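Local coordinates for probable outer membrane protein (Pseudomonas aeruginosa, PDB 3DWO) that probably carries long-chain fatty acids or other hydrophobic compounds across the outer membrane, as a beta-barrel channel of the OmpP1/FadL family, at residues 11-14 against 15-19; 127-130 against 131-135; 253-256 against 257-261; 413-416 against 417-421. All blocks are in the same frame, centred on the assembly; numbering follows the deposited sequence.

Interaction 1 (11-14 against 15-19); sequences AGWG and RAMAG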
loop_
_atom_site.group_PDB
_atom_site.type_symbol
_atom_site.label_atom_id
_atom_site.label_comp_id
_atom_site.label_asym_id
_atom_site.label_seq_id
_atom_site.Cartn_x
_atom_site.Cartn_y
_atom_site.Cartn_z
ATOM N N ALA A 11 -4.527 19.325 3.718
ATOM C CA ALA A 11 -4.082 20.370 2.803
ATOM C C ALA A 11 -3.355 19.689 1.646
ATOM O O ALA A 11 -3.597 20.000 0.487
ATOM C CB ALA A 11 -3.146 21.340 3.518
ATOM N N GLY A 12 -2.472 18.750 1.972
ATOM C CA GLY A 12 -1.745 18.027 0.939
ATOM C C GLY A 12 -2.696 17.310 -0.009
ATOM O O GLY A 12 -2.540 17.385 -1.233
ATOM N N TRP A 13 -3.688 16.615 0.547
ATOM C CA TRP A 13 -4.656 15.907 -0.281
ATOM C C TRP A 13 -5.384 16.871 -1.202
ATOM O O TRP A 13 -5.701 16.529 -2.342
ATOM C CB TRP A 13 -5.683 15.162 0.580
ATOM C CG TRP A 13 -5.240 13.784 0.976
ATOM C CD1 TRP A 13 -4.768 13.392 2.194
ATOM C CD2 TRP A 13 -5.178 12.628 0.130
ATOM N NE1 TRP A 13 -4.412 12.066 2.162
ATOM C CE2 TRP A 13 -4.651 11.572 0.907
ATOM C CE3 TRP A 13 -5.515 12.383 -1.209
ATOM C CZ2 TRP A 13 -4.450 10.287 0.389
ATOM C CZ3 TRP A 13 -5.315 11.103 -1.725
ATOM C CH2 TRP A 13 -4.786 10.072 -0.924
ATOM N N GLY A 14 -5.644 18.078 -0.700
ATOM C CA GLY A 14 -6.347 19.080 -1.482
ATOM C C GLY A 14 -5.622 19.513 -2.743
ATOM O O GLY A 14 -6.251 19.948 -3.708
ATOM N N ARG A 15 -4.298 19.405 -2.747
ATOM C CA ARG A 15 -3.520 19.788 -3.921
ATOM C C ARG A 15 -2.773 18.610 -4.539
ATOM O O ARG A 15 -1.724 18.782 -5.166
ATOM C CB ARG A 15 -2.541 20.913 -3.566
ATOM C CG ARG A 15 -1.748 20.681 -2.296
ATOM C CD ARG A 15 -0.807 21.844 -2.021
ATOM N NE ARG A 15 -0.062 21.640 -0.784
ATOM C CZ ARG A 15 -0.344 22.226 0.374
ATOM N NH1 ARG A 15 -1.357 23.074 0.472
ATOM N NH2 ARG A 15 0.386 21.952 1.442
ATOM N N ALA A 16 -3.334 17.414 -4.373
ATOM C CA ALA A 16 -2.747 16.188 -4.909
ATOM C C ALA A 16 -1.297 16.004 -4.479
ATOM O O ALA A 16 -0.474 15.499 -5.245
ATOM C CB ALA A 16 -2.845 16.180 -6.434
ATOM N N MET A 17 -0.994 16.418 -3.249
ATOM C CA MET A 17 0.352 16.293 -2.690
ATOM C C MET A 17 1.428 17.123 -3.403
ATOM O O MET A 17 2.619 16.941 -3.151
ATOM C CB MET A 17 0.787 14.821 -2.684
ATOM C CG MET A 17 0.108 13.943 -1.634
ATOM S SD MET A 17 -1.656 13.660 -1.903
ATOM C CE MET A 17 -1.604 12.451 -3.219
ATOM N N ALA A 18 1.019 18.030 -4.288
ATOM C CA ALA A 18 1.982 18.856 -5.015
ATOM C C ALA A 18 2.742 19.781 -4.070
ATOM O O ALA A 18 2.148 20.452 -3.232
ATOM C CB ALA A 18 1.267 19.673 -6.089
ATOM N N GLY A 19 4.062 19.812 -4.211
ATOM C CA GLY A 19 4.874 20.659 -3.357
ATOM C C GLY A 19 5.288 19.954 -2.081
ATOM O O GLY A 19 6.040 20.503 -1.275
#
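G12 O is gripped by two backbone amides. M17 N reaches it at 2.7 Å with an N-H...O angle of 158°, and R15 N at 3.1 Å on a more bent path; the two donors come from opposite faces of the carbonyl plane, neither along a lone pair. A16 N adds a bond to W13 O at 3.2 Å, although the position of that oxygen is less certain. Together the bonds from M17 to G12 and from A16 to W13 define a Schellman motif ending helix 10-14, with A16, at positive phi, as its C-prime residue. A type I' turn from R15 to A18 overlaps the cap, with A18 N on R15 O. The reversal brings M17 back beside W13. Bends at chi2 and chi3 fold the methionine so that its SD stands over one face of the indole, 4.3 Å from the centroid of the six-membered ring and 19° off its normal, a Met-aromatic contact. R15 runs back along the helix end instead: its CG lies 3.4 Å from A11 O, and one guanidinium face looks onto that oxygen and G12 N. Its NH1 forms a salt bridge with D344, and F23 makes a cation-pi contact with the same arginine. Inside the barrel, W13 packs against A400, S402 and Q404 of strand 395-411 and touches a bound detergent molecule.

Interaction 2 (127-130 against 131-135); sequences DPNW and KGRDF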
loop_
_atom_site.group_PDB
_atom_site.type_symbol
_atom_site.label_atom_id
_atom_site.label_comp_id
_atom_site.label_asym_id
_atom_site.label_seq_id
_atom_site.Cartn_x
_atom_site.Cartn_y
_atom_site.Cartn_z
ATOM N N ASP A 127 -15.010 -12.913 -3.315
ATOM C CA ASP A 127 -15.912 -13.944 -2.832
ATOM C C ASP A 127 -15.091 -15.236 -2.798
ATOM O O ASP A 127 -14.434 -15.580 -3.774
ATOM C CB ASP A 127 -17.105 -14.077 -3.778
ATOM C CG ASP A 127 -18.095 -15.121 -3.317
ATOM O OD1 ASP A 127 -17.863 -16.328 -3.561
ATOM O OD2 ASP A 127 -19.104 -14.730 -2.692
ATOM N N PRO A 128 -15.120 -15.962 -1.673
ATOM C CA PRO A 128 -14.387 -17.219 -1.454
ATOM C C PRO A 128 -14.502 -18.286 -2.530
ATOM O O PRO A 128 -13.576 -19.060 -2.739
ATOM C CB PRO A 128 -14.931 -17.708 -0.114
ATOM C CG PRO A 128 -15.266 -16.430 0.587
ATOM C CD PRO A 128 -15.956 -15.649 -0.500
ATOM N N ASN A 129 -15.639 -18.340 -3.210
ATOM C CA ASN A 129 -15.806 -19.350 -4.233
ATOM C C ASN A 129 -15.719 -18.809 -5.654
ATOM O O ASN A 129 -16.178 -19.462 -6.592
ATOM C CB ASN A 129 -17.135 -20.082 -4.033
ATOM C CG ASN A 129 -17.028 -21.557 -4.349
ATOM O OD1 ASN A 129 -16.205 -22.271 -3.759
ATOM N ND2 ASN A 129 -17.843 -22.026 -5.291
ATOM N N TRP A 130 -15.110 -17.634 -5.822
ATOM C CA TRP A 130 -14.996 -17.048 -7.152
ATOM C C TRP A 130 -14.011 -17.816 -8.040
ATOM O O TRP A 130 -13.183 -18.582 -7.555
ATOM C CB TRP A 130 -14.624 -15.552 -7.070
ATOM C CG TRP A 130 -13.165 -15.225 -6.881
ATOM C CD1 TRP A 130 -12.362 -15.581 -5.828
ATOM C CD2 TRP A 130 -12.357 -14.411 -7.741
ATOM N NE1 TRP A 130 -11.112 -15.035 -5.980
ATOM C CE2 TRP A 130 -11.080 -14.312 -7.145
ATOM C CE3 TRP A 130 -12.589 -13.754 -8.958
ATOM C CZ2 TRP A 130 -10.034 -13.580 -7.726
ATOM C CZ3 TRP A 130 -11.549 -13.028 -9.536
ATOM C CH2 TRP A 130 -10.286 -12.948 -8.917
ATOM N N LYS A 131 -14.123 -17.600 -9.346
ATOM C CA LYS A 131 -13.304 -18.288 -10.336
ATOM C C LYS A 131 -11.798 -18.097 -10.184
ATOM O O LYS A 131 -11.017 -18.896 -10.693
ATOM C CB LYS A 131 -13.724 -17.860 -11.740
ATOM C CG LYS A 131 -13.379 -16.413 -12.084
ATOM C CD LYS A 131 -13.868 -16.056 -13.497
ATOM C CE LYS A 131 -15.391 -16.016 -13.571
ATOM N NZ LYS A 131 -15.880 -15.700 -14.944
ATOM N N GLY A 132 -11.395 -17.030 -9.507
ATOM C CA GLY A 132 -9.978 -16.789 -9.303
ATOM C C GLY A 132 -9.510 -17.155 -7.902
ATOM O O GLY A 132 -8.445 -16.710 -7.476
ATOM N N ARG A 133 -10.279 -17.976 -7.189
ATOM C CA ARG A 133 -9.920 -18.353 -5.817
ATOM C C ARG A 133 -8.565 -19.048 -5.660
ATOM O O ARG A 133 -7.972 -19.006 -4.574
ATOM C CB ARG A 133 -11.028 -19.215 -5.184
ATOM C CG ARG A 133 -11.293 -20.552 -5.868
ATOM C CD ARG A 133 -12.458 -21.277 -5.202
ATOM N NE ARG A 133 -12.781 -22.552 -5.846
ATOM C CZ ARG A 133 -13.351 -22.664 -7.043
ATOM N NH1 ARG A 133 -13.668 -21.577 -7.735
ATOM N NH2 ARG A 133 -13.596 -23.866 -7.550
ATOM N N ASP A 134 -8.068 -19.686 -6.720
ATOM C CA ASP A 134 -6.763 -20.353 -6.636
ATOM C C ASP A 134 -5.628 -19.326 -6.618
ATOM O O ASP A 134 -4.478 -19.674 -6.374
ATOM C CB ASP A 134 -6.523 -21.299 -7.823
ATOM C CG ASP A 134 -7.386 -22.563 -7.776
ATOM O OD1 ASP A 134 -8.043 -22.832 -6.747
ATOM O OD2 ASP A 134 -7.394 -23.300 -8.793
ATOM N N PHE A 135 -5.954 -18.068 -6.888
ATOM C CA PHE A 135 -4.952 -17.005 -6.913
ATOM C C PHE A 135 -5.080 -16.049 -5.745
ATOM O O PHE A 135 -4.079 -15.501 -5.276
ATOM C CB PHE A 135 -5.048 -16.198 -8.212
ATOM C CG PHE A 135 -4.736 -16.997 -9.446
ATOM C CD1 PHE A 135 -5.697 -17.817 -10.022
ATOM C CD2 PHE A 135 -3.469 -16.944 -10.016
ATOM C CE1 PHE A 135 -5.401 -18.579 -11.156
ATOM C CE2 PHE A 135 -3.160 -17.699 -11.147
ATOM C CZ PHE A 135 -4.132 -18.519 -11.716
HETATM O O HOH W 1 -13.144 -23.546 -3.173
#
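The W130 indole carries the backbone of G132 and R133 on one face: G132 N sits over its centre, R133 N lies toward the rim, and G132 CA is 3.5 Å from the centroid of the six-membered ring, only 14° off the normal, a CH-pi contact. W126 stacks with the same indole, and W130 NE1 bonds A136 O. The R133 guanidinium has N129 OD1 above one face and W130 O at its edge; the N129 amide, whose ND2 bonds G84 O and G72 O, is turned only 23° from it. W130 O accepts twice from R133, from backbone N at 3.0 Å, which closes the type I turn W130-R133, and from NH1 at 3.0 Å. The two donors come from opposite faces of its carbonyl, and the oxygen lies close to the guanidinium plane, so the NH1 N-H points at it within that plane. A chi1 of 63° and an extended chain carry the guanidinium back to this carbonyl. D127 OD1 accepts from N129 N at 3.0 Å, an Asx turn. Backbone and side chain of R133 thus clamp one carbonyl, which should restrict the guanidinium, while NH2, through T71 O, links the turn to the loop between strands 44-63 and 93-105.

Interaction 3 (253-256 against 257-261); sequences LTEG and AIEGG. With C8E ((hydroxyethyloxy)tri(ethyloxy)octane), chain C.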
loop_
_atom_site.group_PDB
_atom_site.type_symbol
_atom_site.label_atom_id
_atom_site.label_comp_id
_atom_site.label_asym_id
_atom_site.label_seq_id
_atom_site.Cartn_x
_atom_site.Cartn_y
_atom_site.Cartn_z
ATOM N N LEU A 253 -10.018 -34.709 2.188
ATOM C CA LEU A 253 -8.964 -34.945 1.197
ATOM C C LEU A 253 -7.651 -34.270 1.533
ATOM O O LEU A 253 -6.607 -34.917 1.579
ATOM C CB LEU A 253 -9.405 -34.478 -0.194
ATOM C CG LEU A 253 -10.507 -35.293 -0.872
ATOM C CD1 LEU A 253 -10.829 -34.687 -2.228
ATOM C CD2 LEU A 253 -10.054 -36.738 -1.028
ATOM N N THR A 254 -7.701 -32.962 1.758
ATOM C CA THR A 254 -6.500 -32.205 2.066
ATOM C C THR A 254 -5.778 -32.684 3.319
ATOM O O THR A 254 -4.573 -32.919 3.285
ATOM C CB THR A 254 -6.815 -30.700 2.199
ATOM O OG1 THR A 254 -7.190 -30.188 0.919
ATOM C CG2 THR A 254 -5.594 -29.932 2.689
ATOM N N GLU A 255 -6.508 -32.845 4.418
ATOM C CA GLU A 255 -5.880 -33.284 5.657
ATOM C C GLU A 255 -5.326 -34.692 5.507
ATOM O O GLU A 255 -4.262 -35.006 6.042
ATOM C CB GLU A 255 -6.879 -33.235 6.821
ATOM C CG GLU A 255 -6.207 -33.303 8.187
ATOM C CD GLU A 255 -7.144 -32.947 9.347
ATOM O OE1 GLU A 255 -6.641 -32.728 10.469
ATOM O OE2 GLU A 255 -8.374 -32.886 9.152
ATOM N N GLY A 256 -6.053 -35.546 4.788
ATOM C CA GLY A 256 -5.591 -36.911 4.588
ATOM C C GLY A 256 -4.251 -36.928 3.870
ATOM O O GLY A 256 -3.347 -37.685 4.225
ATOM N N ALA A 257 -4.116 -36.081 2.852
ATOM C CA ALA A 257 -2.872 -36.000 2.093
ATOM C C ALA A 257 -1.746 -35.471 2.970
ATOM O O ALA A 257 -0.654 -36.038 3.018
ATOM C CB ALA A 257 -3.052 -35.089 0.902
ATOM N N ILE A 258 -2.017 -34.373 3.665
ATOM C CA ILE A 258 -1.010 -33.771 4.516
ATOM C C ILE A 258 -0.572 -34.712 5.625
ATOM O O ILE A 258 0.624 -34.913 5.832
ATOM C CB ILE A 258 -1.516 -32.423 5.087
ATOM C CG1 ILE A 258 -1.412 -31.363 3.987
ATOM C CG2 ILE A 258 -0.709 -32.015 6.332
ATOM C CD1 ILE A 258 -2.090 -30.063 4.308
ATOM N N GLU A 259 -1.531 -35.299 6.333
ATOM C CA GLU A 259 -1.184 -36.226 7.398
ATOM C C GLU A 259 -0.490 -37.443 6.795
ATOM O O GLU A 259 0.291 -38.122 7.463
ATOM C CB GLU A 259 -2.437 -36.660 8.168
ATOM C CG GLU A 259 -3.132 -35.520 8.913
ATOM C CD GLU A 259 -2.149 -34.609 9.639
ATOM O OE1 GLU A 259 -1.250 -35.130 10.338
ATOM O OE2 GLU A 259 -2.276 -33.371 9.518
ATOM N N GLY A 260 -0.771 -37.707 5.523
ATOM C CA GLY A 260 -0.161 -38.840 4.854
ATOM C C GLY A 260 1.238 -38.530 4.354
ATOM O O GLY A 260 1.941 -39.418 3.875
ATOM N N GLY A 261 1.635 -37.264 4.462
ATOM C CA GLY A 261 2.953 -36.844 4.016
ATOM C C GLY A 261 3.138 -36.853 2.507
ATOM O O GLY A 261 4.268 -36.858 2.022
HETATM C C1 C8E C . 1.410 -23.151 -0.608
HETATM C C2 C8E C . 1.986 -24.310 -1.269
HETATM C C3 C8E C . 1.119 -25.479 -1.281
HETATM C C4 C8E C . 1.891 -26.579 -1.837
HETATM C C5 C8E C . 0.974 -27.716 -2.069
HETATM C C6 C8E C . 1.674 -28.787 -2.731
HETATM C C7 C8E C . 0.688 -29.850 -2.617
HETATM C C8 C8E C . 1.277 -31.065 -3.193
HETATM O O9 C8E C . 0.679 -32.335 -3.369
HETATM C C10 C8E C . 0.201 -33.048 -2.246
HETATM C C11 C8E C . -0.319 -34.330 -2.804
HETATM O O12 C8E C . -1.735 -34.459 -2.627
HETATM C C13 C8E C . -2.311 -35.576 -3.348
HETATM C C14 C8E C . -3.802 -36.024 -3.330
HETATM O O15 C8E C . -5.014 -35.405 -2.795
HETATM C C16 C8E C . -5.234 -35.818 -1.436
HETATM C C17 C8E C . -6.087 -37.086 -1.266
HETATM O O18 C8E C . -5.949 -37.982 -0.142
HETATM C C19 C8E C . -4.987 -39.042 -0.388
HETATM C C20 C8E C . -4.329 -39.904 0.750
HETATM O O21 C8E C . -3.106 -40.590 0.460
#
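L253 O accepts A257 N at 3.0 Å, while the leucine side chain packs on Y180 of helix 179-184 and on P78. The same carbonyl meets a bound C8E detergent, whose C16 rests against both L253 O and A257 CB, 3.3 Å from the latter; L253 CD2 borders the adjoining C17. T254 comes next. Its O takes I258 N at 3.0 Å in the straightest bond of the set (171°), and its CG2 touches I258 CD1 at 3.9 Å, the two side chains lying alongside each other. A chi1 of -68° sets OG1 beside the backbone N, whereas CG2 is the branch that meets the isoleucine; OG1 is hydrogen-bonded to D250. One residue on, E255 O receives E259 N at 2.8 Å. The two glutamates run side by side through their CG atoms, their carboxylate planes 78° apart, with E255 OE1 and E259 OE2 separated by 4.5 Å. These like charges would probably disfavour full ionisation of both, although part of this surface faces solvent. G256 O ends the series with a weak bond from G260 N, 2.9 Å long but bent. Successive i to i+4 bonds identify an alpha-helical turn, and G261, at positive phi with its N bonded to I258 O at 2.9 Å, leaves it through a Schellman motif. The arrangement is typical of a short helix in a barrel loop, here with helix 179-184 beside it and the detergent's ether chain lying against L253 and A257.

Interaction 4 (413-416 against 417-421); sequences TVNQ and DRLGG. With C8E ((hydroxyethyloxy)tri(ethyloxy)octane), chain C.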
loop_
_atom_site.group_PDB
_atom_site.type_symbol
_atom_site.label_atom_id
_atom_site.label_comp_id
_atom_site.label_asym_id
_atom_site.label_seq_id
_atom_site.Cartn_x
_atom_site.Cartn_y
_atom_site.Cartn_z
ATOM N N THR A 413 -2.411 -13.700 -15.035
ATOM C CA THR A 413 -1.777 -14.515 -14.010
ATOM C C THR A 413 -1.738 -16.021 -14.263
ATOM O O THR A 413 -2.743 -16.638 -14.604
ATOM C CB THR A 413 -2.458 -14.280 -12.651
ATOM O OG1 THR A 413 -2.912 -12.923 -12.581
ATOM C CG2 THR A 413 -1.473 -14.530 -11.513
ATOM N N VAL A 414 -0.555 -16.599 -14.087
ATOM C CA VAL A 414 -0.355 -18.028 -14.250
ATOM C C VAL A 414 0.194 -18.536 -12.912
ATOM O O VAL A 414 1.111 -17.937 -12.353
ATOM C CB VAL A 414 0.667 -18.320 -15.383
ATOM C CG1 VAL A 414 1.018 -19.798 -15.419
ATOM C CG2 VAL A 414 0.084 -17.898 -16.733
ATOM N N ASN A 415 -0.382 -19.613 -12.384
ATOM C CA ASN A 415 0.094 -20.176 -11.120
ATOM C C ASN A 415 1.179 -21.222 -11.368
ATOM O O ASN A 415 1.062 -22.036 -12.276
ATOM C CB ASN A 415 -1.050 -20.844 -10.341
ATOM C CG ASN A 415 -1.649 -19.937 -9.273
ATOM O OD1 ASN A 415 -0.999 -18.992 -8.812
ATOM N ND2 ASN A 415 -2.889 -20.235 -8.858
ATOM N N GLN A 416 2.228 -21.199 -10.553
ATOM C CA GLN A 416 3.303 -22.169 -10.676
ATOM C C GLN A 416 2.753 -23.567 -10.350
ATOM O O GLN A 416 1.627 -23.699 -9.857
ATOM C CB GLN A 416 4.434 -21.810 -9.711
ATOM C CG GLN A 416 3.969 -21.653 -8.268
ATOM C CD GLN A 416 5.098 -21.259 -7.352
ATOM O OE1 GLN A 416 5.942 -22.089 -6.983
ATOM N NE2 GLN A 416 5.143 -19.979 -6.996
ATOM N N ASP A 417 3.548 -24.600 -10.612
ATOM C CA ASP A 417 3.122 -25.979 -10.367
ATOM C C ASP A 417 2.504 -26.258 -8.987
ATOM O O ASP A 417 1.376 -26.741 -8.905
ATOM C CB ASP A 417 4.288 -26.949 -10.580
ATOM C CG ASP A 417 4.805 -26.950 -12.016
ATOM O OD1 ASP A 417 4.021 -26.647 -12.941
ATOM O OD2 ASP A 417 5.997 -27.275 -12.222
ATOM N N ARG A 418 3.227 -25.964 -7.907
ATOM C CA ARG A 418 2.699 -26.254 -6.578
ATOM C C ARG A 418 1.443 -25.477 -6.186
ATOM O O ARG A 418 0.797 -25.803 -5.190
ATOM C CB ARG A 418 3.790 -26.097 -5.505
ATOM C CG ARG A 418 4.268 -24.691 -5.222
ATOM C CD ARG A 418 5.344 -24.724 -4.130
ATOM N NE ARG A 418 6.538 -25.448 -4.559
ATOM C CZ ARG A 418 7.554 -25.771 -3.758
ATOM N NH1 ARG A 418 7.535 -25.441 -2.473
ATOM N NH2 ARG A 418 8.591 -26.436 -4.242
ATOM N N LEU A 419 1.086 -24.466 -6.973
ATOM C CA LEU A 419 -0.124 -23.689 -6.694
ATOM C C LEU A 419 -1.304 -24.091 -7.581
ATOM O O LEU A 419 -2.321 -23.398 -7.634
ATOM C CB LEU A 419 0.145 -22.189 -6.838
ATOM C CG LEU A 419 1.008 -21.571 -5.733
ATOM C CD1 LEU A 419 1.121 -20.072 -5.968
ATOM C CD2 LEU A 419 0.383 -21.851 -4.350
ATOM N N GLY A 420 -1.168 -25.210 -8.283
ATOM C CA GLY A 420 -2.255 -25.682 -9.123
ATOM C C GLY A 420 -2.160 -25.511 -10.631
ATOM O O GLY A 420 -2.966 -26.092 -11.358
ATOM N N GLY A 421 -1.211 -24.706 -11.105
ATOM C CA GLY A 421 -1.040 -24.509 -12.541
ATOM C C GLY A 421 -2.154 -23.811 -13.312
ATOM O O GLY A 421 -2.186 -23.872 -14.545
HETATM C C1 C8E C . 1.410 -23.151 -0.608
HETATM C C2 C8E C . 1.986 -24.310 -1.269
HETATM C C3 C8E C . 1.119 -25.479 -1.281
HETATM C C4 C8E C . 1.891 -26.579 -1.837
HETATM C C5 C8E C . 0.974 -27.716 -2.069
HETATM C C6 C8E C . 1.674 -28.787 -2.731
HETATM C C7 C8E C . 0.688 -29.850 -2.617
HETATM C C8 C8E C . 1.277 -31.065 -3.193
HETATM O O9 C8E C . 0.679 -32.335 -3.369
HETATM C C10 C8E C . 0.201 -33.048 -2.246
HETATM C C11 C8E C . -0.319 -34.330 -2.804
HETATM O O12 C8E C . -1.735 -34.459 -2.627
HETATM C C13 C8E C . -2.311 -35.576 -3.348
HETATM C C14 C8E C . -3.802 -36.024 -3.330
HETATM O O15 C8E C . -5.014 -35.405 -2.795
HETATM C C16 C8E C . -5.234 -35.818 -1.436
HETATM C C17 C8E C . -6.087 -37.086 -1.266
HETATM O O18 C8E C . -5.949 -37.982 -0.142
HETATM C C19 C8E C . -4.987 -39.042 -0.388
HETATM C C20 C8E C . -4.329 -39.904 0.750
HETATM O O21 C8E C . -3.106 -40.590 0.460
HETATM O O HOH W 2 -4.009 -22.871 -9.781
HETATM O O HOH W 3 6.092 -24.913 -7.688
#
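A chi1 of 54° swings the Q416 side chain out between its backbone N and carbonyl carbon, and an extended chi2 then sends the amide alongside R418, whose CG likewise lies between N and the carbonyl carbon and whose chain bends at chi3. The two run side by side, pointing the same way: Q416 OE1 approaches R418 CG at 3.6 Å, with amide and guanidinium planes 52° apart. A water joins them, donating to OE1 at 2.9 Å while accepting from both R418 N and R418 NE. Beyond this link, Q416 NE2 bonds S328 O and R418 NH1 bonds I326 O, so the pair is anchored on strand 324-330. L419 meets residues 413-416 through CG and CD1. Its CG packs on Q416 CG at 3.9 Å, and its CD1 lies 3.7 Å from N415 OD1, the asparagine and leucine side chains crossing at about a right angle. A second water bridges N415 ND2 to L419 O, and ND2 also bonds D134 O. Q416 O binds two backbone amides, L419 N at 3.0 Å and G421 N at 3.3 Å, arriving from opposite faces of its carbonyl plane. G421 CA also makes a CA-H...O contact with N415 O (3.3 Å, 160° at the hydrogen). Positive phi at G420 and G421 turns the backbone round this carbonyl. R418 O lies 3.6 Å from C4 of the bound C8E, and L419 CD2 near its C1. The whole is a compact loop with a brief 3-10 turn at 417-418, connecting the antiparallel barrel strands 395-411 and 423-441.

How the interactions relate
The four contacts follow one another along the chain, interaction 1 first and interaction 4 last. Interaction 1, beside strands 351-360, 378-388 and 395-411, lies across the chain's centre from the others, its centre about 38 to 54 Å from theirs. Interaction 2 is in the loop between strands 110-125 and 138-153, interaction 3 on helix 253-259 between strands 226-248 and 275-281, interaction 4 between strands 395-411 and 423-441. Interactions 2 and 4, centres about 14 Å apart, touch: D134 O and N415 ND2 are 3.0 Å apart, a probable hydrogen bond, and F135 packs on T413 and N415. Interactions 3 and 4 border the same C8E molecule, consistent with a hydrophobic-ligand path in this channel family.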